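Local coordinates for protein tannase (Lactobacillus plantarum, PDB 3WA7) that probably hydrolyses the galloyl ester bonds of tannins, as a tannase (tannin acylhydrolase) of the alpha/beta-hydrolase fold, at residues 17-26 and 97-105; 395-403 and 429-439. One frame throughout, in Å; residues are numbered along the deposited sequence.

Contact 1. Residues 17-26 and 97-105; sequences VQVAGQAIQY and TIQQALKRG
Val19 meets helix 97-103 with both methyls. Its CG1 lies 3.0 Å from the amide NE2 of Gln100, close for a methyl beside a nitrogen, while CG2 faces Gln99, where it comes 3.9 Å from OE1. This split follows from the first torsion (chi1 177°), which sets CG1 opposite the backbone N and CG2 opposite the carbonyl carbon. The side chain of Gln100 leaves its CA away from the strands and turns back at chi2 to bring its amide to the valine.

Lys103 adds its aliphatic length. The chain runs extended as far as CE, crossing Ile24 at about a right angle with its CG 3.6 Å from CD1 of Ile24, and its CE then comes within 3.5 Å of NE2 of Gln22. A turn at the last torsion (-63°) swings the ammonium out of the line of the chain.

Leu102 packs against the part of hairpin 17-26 farther from its turn. Its CB touches CG2 of Ile24, and its CD1 sits over one face of the Tyr26 ring, 4.0 Å from the ring centroid and 20° off the normal, a CH-pi contact displaced toward CG.

An alanine in place of Val19 removes both methyls, which would probably open a gap beside Gln99 and leave the amide of Gln100 without its hairpin neighbour.

A type I' turn from Val19 to Gln22 joins the two strands, both nearly perpendicular to the helix. Gln99 is tied by NE2 to the carbonyl of Pro86, and its OE1 accepts from a water whose oxygen is 2.8 Å from Gln18 O, to which it also donates. The direct contact is mainly apolar packing, with a CH-pi contact and amide groups lying against aliphatic carbon, whereas a polar link runs through the water.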
loop_
_atom_site.group_PDB
_atom_site.type_symbol
_atom_site.label_atom_id
_atom_site.label_comp_id
_atom_site.label_asym_id
_atom_site.label_seq_id
_atom_site.Cartn_x
_atom_site.Cartn_y
_atom_site.Cartn_z
ATOM N N VAL A 17 14.945 6.205 22.983
ATOM C CA VAL A 17 15.451 5.013 22.313
ATOM C C VAL A 17 16.807 5.354 21.721
ATOM O O VAL A 17 17.020 6.468 21.248
ATOM C CB VAL A 17 14.512 4.537 21.174
ATOM C CG1 VAL A 17 13.191 4.082 21.752
ATOM C CG2 VAL A 17 14.300 5.653 20.167
ATOM N N GLN A 18 17.728 4.400 21.761
ATOM C CA GLN A 18 19.063 4.617 21.224
ATOM C C GLN A 18 19.090 4.302 19.736
ATOM O O GLN A 18 18.835 3.171 19.324
ATOM C CB GLN A 18 20.077 3.747 21.968
ATOM C CG GLN A 18 20.147 4.043 23.457
ATOM C CD GLN A 18 20.631 5.451 23.751
ATOM O OE1 GLN A 18 20.452 5.962 24.857
ATOM N NE2 GLN A 18 21.256 6.083 22.763
ATOM N N VAL A 19 19.386 5.317 18.933
ATOM C CA VAL A 19 19.454 5.163 17.488
ATOM C C VAL A 19 20.871 5.455 17.010
ATOM O O VAL A 19 21.240 6.613 16.802
ATOM C CB VAL A 19 18.476 6.125 16.778
ATOM C CG1 VAL A 19 18.628 6.004 15.273
ATOM C CG2 VAL A 19 17.047 5.812 17.193
ATOM N N ALA A 20 21.659 4.399 16.844
ATOM C CA ALA A 20 23.038 4.532 16.393
ATOM C C ALA A 20 23.861 5.319 17.406
ATOM O O ALA A 20 24.398 6.382 17.094
ATOM C CB ALA A 20 23.080 5.221 15.031
ATOM N N GLY A 21 23.946 4.793 18.624
ATOM C CA GLY A 21 24.708 5.453 19.668
ATOM C C GLY A 21 24.116 6.766 20.146
ATOM O O GLY A 21 24.526 7.293 21.181
ATOM N N GLN A 22 23.153 7.298 19.398
ATOM C CA GLN A 22 22.514 8.561 19.758
ATOM C C GLN A 22 21.145 8.337 20.395
ATOM O O GLN A 22 20.332 7.564 19.890
ATOM C CB GLN A 22 22.366 9.447 18.520
ATOM C CG GLN A 22 21.734 10.801 18.797
ATOM C CD GLN A 22 21.674 11.679 17.562
ATOM O OE1 GLN A 22 22.700 11.994 16.960
ATOM N NE2 GLN A 22 20.466 12.081 17.179
ATOM N N ALA A 23 20.896 9.021 21.507
ATOM C CA ALA A 23 19.625 8.888 22.207
ATOM C C ALA A 23 18.554 9.784 21.601
ATOM O O ALA A 23 18.751 10.990 21.452
ATOM C CB ALA A 23 19.807 9.225 23.685
ATOM N N ILE A 24 17.422 9.188 21.244
ATOM C CA ILE A 24 16.312 9.945 20.675
ATOM C C ILE A 24 15.252 10.127 21.756
ATOM O O ILE A 24 14.627 9.160 22.196
ATOM C CB ILE A 24 15.688 9.210 19.472
ATOM C CG1 ILE A 24 16.748 8.994 18.390
ATOM C CG2 ILE A 24 14.525 10.019 18.911
ATOM C CD1 ILE A 24 17.401 10.276 17.904
ATOM N N GLN A 25 15.062 11.370 22.188
ATOM C CA GLN A 25 14.090 11.692 23.227
ATOM C C GLN A 25 12.730 12.012 22.616
ATOM O O GLN A 25 12.631 12.810 21.686
ATOM C CB GLN A 25 14.560 12.901 24.041
ATOM C CG GLN A 25 15.864 12.707 24.802
ATOM C CD GLN A 25 15.710 11.845 26.040
ATOM O OE1 GLN A 25 14.595 11.530 26.463
ATOM N NE2 GLN A 25 16.835 11.469 26.639
ATOM N N TYR A 26 11.684 11.391 23.144
ATOM C CA TYR A 26 10.343 11.638 22.641
ATOM C C TYR A 26 9.308 11.399 23.728
ATOM O O TYR A 26 9.639 10.962 24.834
ATOM C CB TYR A 26 10.057 10.739 21.430
ATOM C CG TYR A 26 10.057 9.254 21.725
ATOM C CD1 TYR A 26 8.862 8.558 21.905
ATOM C CD2 TYR A 26 11.252 8.541 21.807
ATOM C CE1 TYR A 26 8.857 7.183 22.155
ATOM C CE2 TYR A 26 11.256 7.168 22.057
ATOM C CZ TYR A 26 10.057 6.497 22.229
ATOM O OH TYR A 26 10.064 5.139 22.472
ATOM N N THR A 97 11.291 2.697 11.354
ATOM C CA THR A 97 10.891 3.874 10.603
ATOM C C THR A 97 10.400 4.957 11.557
ATOM O O THR A 97 10.705 6.134 11.375
ATOM C CB THR A 97 9.784 3.527 9.600
ATOM O OG1 THR A 97 10.294 2.578 8.658
ATOM C CG2 THR A 97 9.311 4.774 8.864
ATOM N N ILE A 98 9.644 4.562 12.578
ATOM C CA ILE A 98 9.146 5.534 13.545
ATOM C C ILE A 98 10.327 6.151 14.294
ATOM O O ILE A 98 10.357 7.355 14.542
ATOM C CB ILE A 98 8.175 4.881 14.556
ATOM C CG1 ILE A 98 6.941 4.352 13.816
ATOM C CG2 ILE A 98 7.754 5.904 15.610
ATOM C CD1 ILE A 98 5.916 3.671 14.715
ATOM N N GLN A 99 11.305 5.324 14.650
ATOM C CA GLN A 99 12.484 5.818 15.346
ATOM C C GLN A 99 13.163 6.905 14.514
ATOM O O GLN A 99 13.452 7.996 15.008
ATOM C CB GLN A 99 13.466 4.673 15.599
ATOM C CG GLN A 99 13.006 3.680 16.650
ATOM C CD GLN A 99 13.963 2.512 16.795
ATOM O OE1 GLN A 99 15.100 2.570 16.325
ATOM N NE2 GLN A 99 13.512 1.450 17.453
ATOM N N GLN A 100 13.411 6.599 13.245
ATOM C CA GLN A 100 14.060 7.545 12.344
ATOM C C GLN A 100 13.206 8.782 12.088
ATOM O O GLN A 100 13.726 9.885 11.916
ATOM C CB GLN A 100 14.388 6.857 11.015
ATOM C CG GLN A 100 15.455 5.773 11.123
ATOM C CD GLN A 100 16.762 6.299 11.679
ATOM O OE1 GLN A 100 17.250 7.348 11.260
ATOM N NE2 GLN A 100 17.344 5.565 12.623
ATOM N N ALA A 101 11.890 8.594 12.064
ATOM C CA ALA A 101 10.969 9.700 11.830
ATOM C C ALA A 101 11.033 10.701 12.983
ATOM O O ALA A 101 11.031 11.910 12.768
ATOM C CB ALA A 101 9.544 9.168 11.672
ATOM N N LEU A 102 11.091 10.188 14.206
ATOM C CA LEU A 102 11.165 11.043 15.387
ATOM C C LEU A 102 12.471 11.829 15.363
ATOM O O LEU A 102 12.503 13.019 15.677
ATOM C CB LEU A 102 11.084 10.189 16.654
ATOM C CG LEU A 102 9.704 9.574 16.900
ATOM C CD1 LEU A 102 9.777 8.551 18.027
ATOM C CD2 LEU A 102 8.710 10.686 17.226
ATOM N N LYS A 103 13.543 11.147 14.980
ATOM C CA LYS A 103 14.864 11.759 14.887
ATOM C C LYS A 103 14.846 12.869 13.833
ATOM O O LYS A 103 15.548 13.877 13.959
ATOM C CB LYS A 103 15.896 10.686 14.510
ATOM C CG LYS A 103 17.333 11.181 14.422
ATOM C CD LYS A 103 18.283 10.023 14.160
ATOM C CE LYS A 103 19.733 10.482 14.101
ATOM N NZ LYS A 103 19.963 11.433 12.976
ATOM N N ARG A 104 14.024 12.679 12.804
ATOM C CA ARG A 104 13.894 13.637 11.709
ATOM C C ARG A 104 12.975 14.812 12.058
ATOM O O ARG A 104 12.855 15.762 11.283
ATOM C CB ARG A 104 13.353 12.925 10.468
ATOM C CG ARG A 104 13.485 13.708 9.176
ATOM C CD ARG A 104 14.898 13.614 8.620
ATOM N NE ARG A 104 14.972 14.119 7.252
ATOM C CZ ARG A 104 15.863 13.713 6.354
ATOM N NH1 ARG A 104 16.763 12.793 6.675
ATOM N NH2 ARG A 104 15.848 14.220 5.128
ATOM N N GLY A 105 12.325 14.741 13.215
ATOM C CA GLY A 105 11.446 15.817 13.641
ATOM C C GLY A 105 9.976 15.642 13.307
ATOM O O GLY A 105 9.186 16.576 13.447
HETATM O O HOH W 1 17.376 1.695 17.485
#

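Contact 2. Residues 395-403 and 429-439; sequences NPLSYLTTT and ILAIMLENHGY
Leu400 packs with CD1 against helix 429-436, 3.7 Å from CG of Met433 and 3.8 Å from CD2 of Leu434, and with CD2 obliquely against CE1 of Tyr439, just past the helix end. Met433, present as selenomethionine, extends from helix 429-436 until a bend at chi3 (-46°). Its selenium then rests 3.8 Å from CB of Leu400 and also touches CG2 of Thr401, while its CE meets the methyls of Leu397. Leu397 itself divides between two neighbours, CD1 against CG2 of Ile429 and CD2 3.8 Å from CD1 of Leu430.

At the margin, the carbonyl O of Leu400 stands over one face of the His437 ring, 2.8 Å from NE2, an approach too poorly angled for a hydrogen bond. The ring is held by its other nitrogen: ND1 donates to Met433 O at 2.9 Å, with that oxygen close to the ring plane. Gly438, at positive phi, ends the helix in a Schellman motif that turns the chain toward Tyr439. On the other segment, OD1 of Asn395 accepts from Leu397 N, a capping bond, and the ND2 of Asn395 is bonded to Glu210 and Asn208.

Helix 425-436 links the parallel strands 410-414 and 440-444; Leu430 and Leu434 pack on Ile413, and Leu434 also on Ile441, while Pro396 and Tyr399 rest on helix 164-174.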
loop_
_atom_site.group_PDB
_atom_site.type_symbol
_atom_site.label_atom_id
_atom_site.label_comp_id
_atom_site.label_asym_id
_atom_site.label_seq_id
_atom_site.Cartn_x
_atom_site.Cartn_y
_atom_site.Cartn_z
ATOM N N ASN A 395 -10.924 1.278 -4.503
ATOM C CA ASN A 395 -9.899 1.313 -5.542
ATOM C C ASN A 395 -9.450 2.774 -5.651
ATOM O O ASN A 395 -10.236 3.642 -6.028
ATOM C CB ASN A 395 -10.477 0.847 -6.883
ATOM C CG ASN A 395 -9.414 0.712 -7.967
ATOM O OD1 ASN A 395 -8.333 1.292 -7.869
ATOM N ND2 ASN A 395 -9.728 -0.045 -9.017
ATOM N N PRO A 396 -8.187 3.066 -5.306
ATOM C CA PRO A 396 -7.693 4.444 -5.384
ATOM C C PRO A 396 -7.940 5.105 -6.744
ATOM O O PRO A 396 -8.234 6.295 -6.819
ATOM C CB PRO A 396 -6.203 4.294 -5.080
ATOM C CG PRO A 396 -6.171 3.122 -4.148
ATOM C CD PRO A 396 -7.136 2.160 -4.811
ATOM N N LEU A 397 -7.823 4.324 -7.813
ATOM C CA LEU A 397 -8.009 4.841 -9.164
ATOM C C LEU A 397 -9.377 5.470 -9.427
ATOM O O LEU A 397 -9.488 6.412 -10.213
ATOM C CB LEU A 397 -7.768 3.726 -10.187
ATOM C CG LEU A 397 -6.425 2.992 -10.151
ATOM C CD1 LEU A 397 -6.362 2.027 -11.329
ATOM C CD2 LEU A 397 -5.269 3.981 -10.217
ATOM N N SER A 398 -10.412 4.943 -8.779
ATOM C CA SER A 398 -11.772 5.440 -8.958
ATOM C C SER A 398 -11.901 6.941 -8.728
ATOM O O SER A 398 -12.679 7.616 -9.397
ATOM C CB SER A 398 -12.725 4.710 -8.004
ATOM O OG SER A 398 -12.761 3.324 -8.284
ATOM N N TYR A 399 -11.131 7.460 -7.780
ATOM C CA TYR A 399 -11.193 8.876 -7.440
ATOM C C TYR A 399 -10.433 9.787 -8.396
ATOM O O TYR A 399 -10.565 11.007 -8.332
ATOM C CB TYR A 399 -10.701 9.075 -6.007
ATOM C CG TYR A 399 -11.478 8.235 -5.025
ATOM C CD1 TYR A 399 -11.101 6.919 -4.750
ATOM C CD2 TYR A 399 -12.642 8.724 -4.436
ATOM C CE1 TYR A 399 -11.868 6.112 -3.919
ATOM C CE2 TYR A 399 -13.415 7.924 -3.604
ATOM C CZ TYR A 399 -13.026 6.622 -3.350
ATOM O OH TYR A 399 -13.793 5.829 -2.532
ATOM N N LEU A 400 -9.647 9.194 -9.287
ATOM C CA LEU A 400 -8.882 9.976 -10.252
ATOM C C LEU A 400 -9.654 10.101 -11.565
ATOM O O LEU A 400 -9.385 10.993 -12.369
ATOM C CB LEU A 400 -7.520 9.319 -10.508
ATOM C CG LEU A 400 -6.673 9.007 -9.269
ATOM C CD1 LEU A 400 -5.361 8.354 -9.694
ATOM C CD2 LEU A 400 -6.405 10.285 -8.485
ATOM N N THR A 401 -10.619 9.211 -11.773
ATOM C CA THR A 401 -11.423 9.229 -12.993
ATOM C C THR A 401 -12.751 9.958 -12.801
ATOM O O THR A 401 -13.305 10.508 -13.751
ATOM C CB THR A 401 -11.712 7.799 -13.492
ATOM O OG1 THR A 401 -12.395 7.062 -12.471
ATOM C CG2 THR A 401 -10.413 7.083 -13.834
ATOM N N THR A 402 -13.257 9.955 -11.571
ATOM C CA THR A 402 -14.516 10.624 -11.254
ATOM C C THR A 402 -14.324 11.472 -10.003
ATOM O O THR A 402 -13.721 11.018 -9.031
ATOM C CB THR A 402 -15.642 9.604 -10.985
ATOM O OG1 THR A 402 -15.837 8.786 -12.146
ATOM C CG2 THR A 402 -16.947 10.323 -10.658
ATOM N N THR A 403 -14.834 12.701 -10.029
ATOM C CA THR A 403 -14.705 13.602 -8.888
ATOM C C THR A 403 -15.719 13.266 -7.803
ATOM O O THR A 403 -16.928 13.284 -8.042
ATOM C CB THR A 403 -14.910 15.080 -9.304
ATOM O OG1 THR A 403 -13.918 15.453 -10.267
ATOM C CG2 THR A 403 -14.797 15.993 -8.096
ATOM N N ILE A 429 0.307 1.993 -13.628
ATOM C CA ILE A 429 -0.972 2.598 -13.991
ATOM C C ILE A 429 -1.308 3.718 -13.009
ATOM O O ILE A 429 -1.743 4.797 -13.411
ATOM C CB ILE A 429 -2.113 1.555 -13.983
ATOM C CG1 ILE A 429 -1.982 0.633 -15.201
ATOM C CG2 ILE A 429 -3.468 2.261 -13.993
ATOM C CD1 ILE A 429 -2.927 -0.558 -15.176
ATOM N N LEU A 430 -1.100 3.461 -11.722
ATOM C CA LEU A 430 -1.374 4.462 -10.697
ATOM C C LEU A 430 -0.492 5.694 -10.903
ATOM O O LEU A 430 -0.971 6.830 -10.886
ATOM C CB LEU A 430 -1.129 3.873 -9.304
ATOM C CG LEU A 430 -1.207 4.835 -8.112
ATOM C CD1 LEU A 430 -2.568 5.516 -8.066
ATOM C CD2 LEU A 430 -0.950 4.062 -6.831
ATOM N N ALA A 431 0.800 5.465 -11.106
ATOM C CA ALA A 431 1.737 6.562 -11.307
ATOM C C ALA A 431 1.386 7.428 -12.517
ATOM O O ALA A 431 1.417 8.658 -12.442
ATOM C CB ALA A 431 3.154 6.015 -11.447
ATOM N N ILE A 432 1.054 6.794 -13.634
ATOM C CA ILE A 432 0.729 7.555 -14.833
ATOM C C ILE A 432 -0.604 8.273 -14.704
ATOM O O ILE A 432 -0.736 9.420 -15.130
ATOM C CB ILE A 432 0.720 6.653 -16.082
ATOM C CG1 ILE A 432 2.134 6.115 -16.323
ATOM C CG2 ILE A 432 0.232 7.439 -17.302
ATOM C CD1 ILE A 432 2.241 5.156 -17.497
HETATM N N MSE A 433 -1.593 7.612 -14.107
HETATM C CA MSE A 433 -2.892 8.253 -13.946
HETATM C C MSE A 433 -2.757 9.486 -13.059
HETATM O O MSE A 433 -3.401 10.504 -13.303
HETATM C CB MSE A 433 -3.914 7.285 -13.348
HETATM C CG MSE A 433 -5.330 7.830 -13.401
HETATM SE SE MSE A 433 -6.661 6.518 -12.935
HETATM C CE MSE A 433 -5.989 5.078 -14.010
ATOM N N LEU A 434 -1.911 9.399 -12.034
ATOM C CA LEU A 434 -1.701 10.538 -11.142
ATOM C C LEU A 434 -1.096 11.701 -11.923
ATOM O O LEU A 434 -1.547 12.843 -11.807
ATOM C CB LEU A 434 -0.772 10.149 -9.987
ATOM C CG LEU A 434 -1.420 9.288 -8.896
ATOM C CD1 LEU A 434 -0.344 8.688 -7.993
ATOM C CD2 LEU A 434 -2.391 10.145 -8.089
ATOM N N GLU A 435 -0.076 11.400 -12.723
ATOM C CA GLU A 435 0.588 12.417 -13.530
ATOM C C GLU A 435 -0.397 13.026 -14.524
ATOM O O GLU A 435 -0.434 14.244 -14.712
ATOM C CB GLU A 435 1.777 11.806 -14.283
ATOM C CG GLU A 435 2.654 12.828 -15.010
ATOM C CD GLU A 435 2.019 13.381 -16.278
ATOM O OE1 GLU A 435 2.499 14.423 -16.781
ATOM O OE2 GLU A 435 1.050 12.775 -16.785
ATOM N N ASN A 436 -1.190 12.166 -15.159
ATOM C CA ASN A 436 -2.174 12.596 -16.145
ATOM C C ASN A 436 -3.186 13.577 -15.574
ATOM O O ASN A 436 -3.706 14.426 -16.295
ATOM C CB ASN A 436 -2.943 11.392 -16.699
ATOM C CG ASN A 436 -2.142 10.589 -17.700
ATOM O OD1 ASN A 436 -2.595 9.544 -18.160
ATOM N ND2 ASN A 436 -0.952 11.072 -18.048
ATOM N N HIS A 437 -3.485 13.451 -14.286
ATOM C CA HIS A 437 -4.460 14.343 -13.676
ATOM C C HIS A 437 -3.858 15.512 -12.911
ATOM O O HIS A 437 -4.548 16.183 -12.143
ATOM C CB HIS A 437 -5.426 13.545 -12.795
ATOM C CG HIS A 437 -6.381 12.696 -13.579
ATOM N ND1 HIS A 437 -6.028 11.476 -14.117
ATOM C CD2 HIS A 437 -7.659 12.921 -13.970
ATOM C CE1 HIS A 437 -7.044 10.988 -14.804
ATOM N NE2 HIS A 437 -8.046 11.845 -14.733
ATOM N N GLY A 438 -2.567 15.751 -13.128
ATOM C CA GLY A 438 -1.898 16.877 -12.501
ATOM C C GLY A 438 -1.367 16.743 -11.088
ATOM O O GLY A 438 -0.939 17.739 -10.502
ATOM N N TYR A 439 -1.382 15.540 -10.529
ATOM C CA TYR A 439 -0.878 15.362 -9.172
ATOM C C TYR A 439 0.625 15.133 -9.152
ATOM O O TYR A 439 1.195 14.596 -10.104
ATOM C CB TYR A 439 -1.591 14.193 -8.486
ATOM C CG TYR A 439 -3.082 14.397 -8.372
ATOM C CD1 TYR A 439 -3.961 13.776 -9.257
ATOM C CD2 TYR A 439 -3.613 15.252 -7.406
ATOM C CE1 TYR A 439 -5.329 13.997 -9.187
ATOM C CE2 TYR A 439 -4.985 15.486 -7.330
ATOM C CZ TYR A 439 -5.836 14.854 -8.223
ATOM O OH TYR A 439 -7.191 15.081 -8.154
#

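In the fold
The contacts flank opposite ends of the central mixed sheet. Contact 1 packs the antiparallel strands 13-19 and 22-33 on helix 95-103, which lies between strands 69-72 and 107-111 in the chain; contact 2 lies next to the other outermost strand, 440-444. Their centres are 35 Å apart and their nearest atoms about 19 Å, so the two do not meet. The probable catalytic triad, Ser163 on the nucleophile elbow with Asp419 and His451, belongs to neither. In sequence contact 2 is nearer to it: Asp419 falls between strand 410-414 and helix 425-436, and helix 164-174, against which segment 395-403 packs, starts right after the elbow serine, though Thr97 of contact 1 is hydrogen-bonded to Asp454, three residues beyond His451.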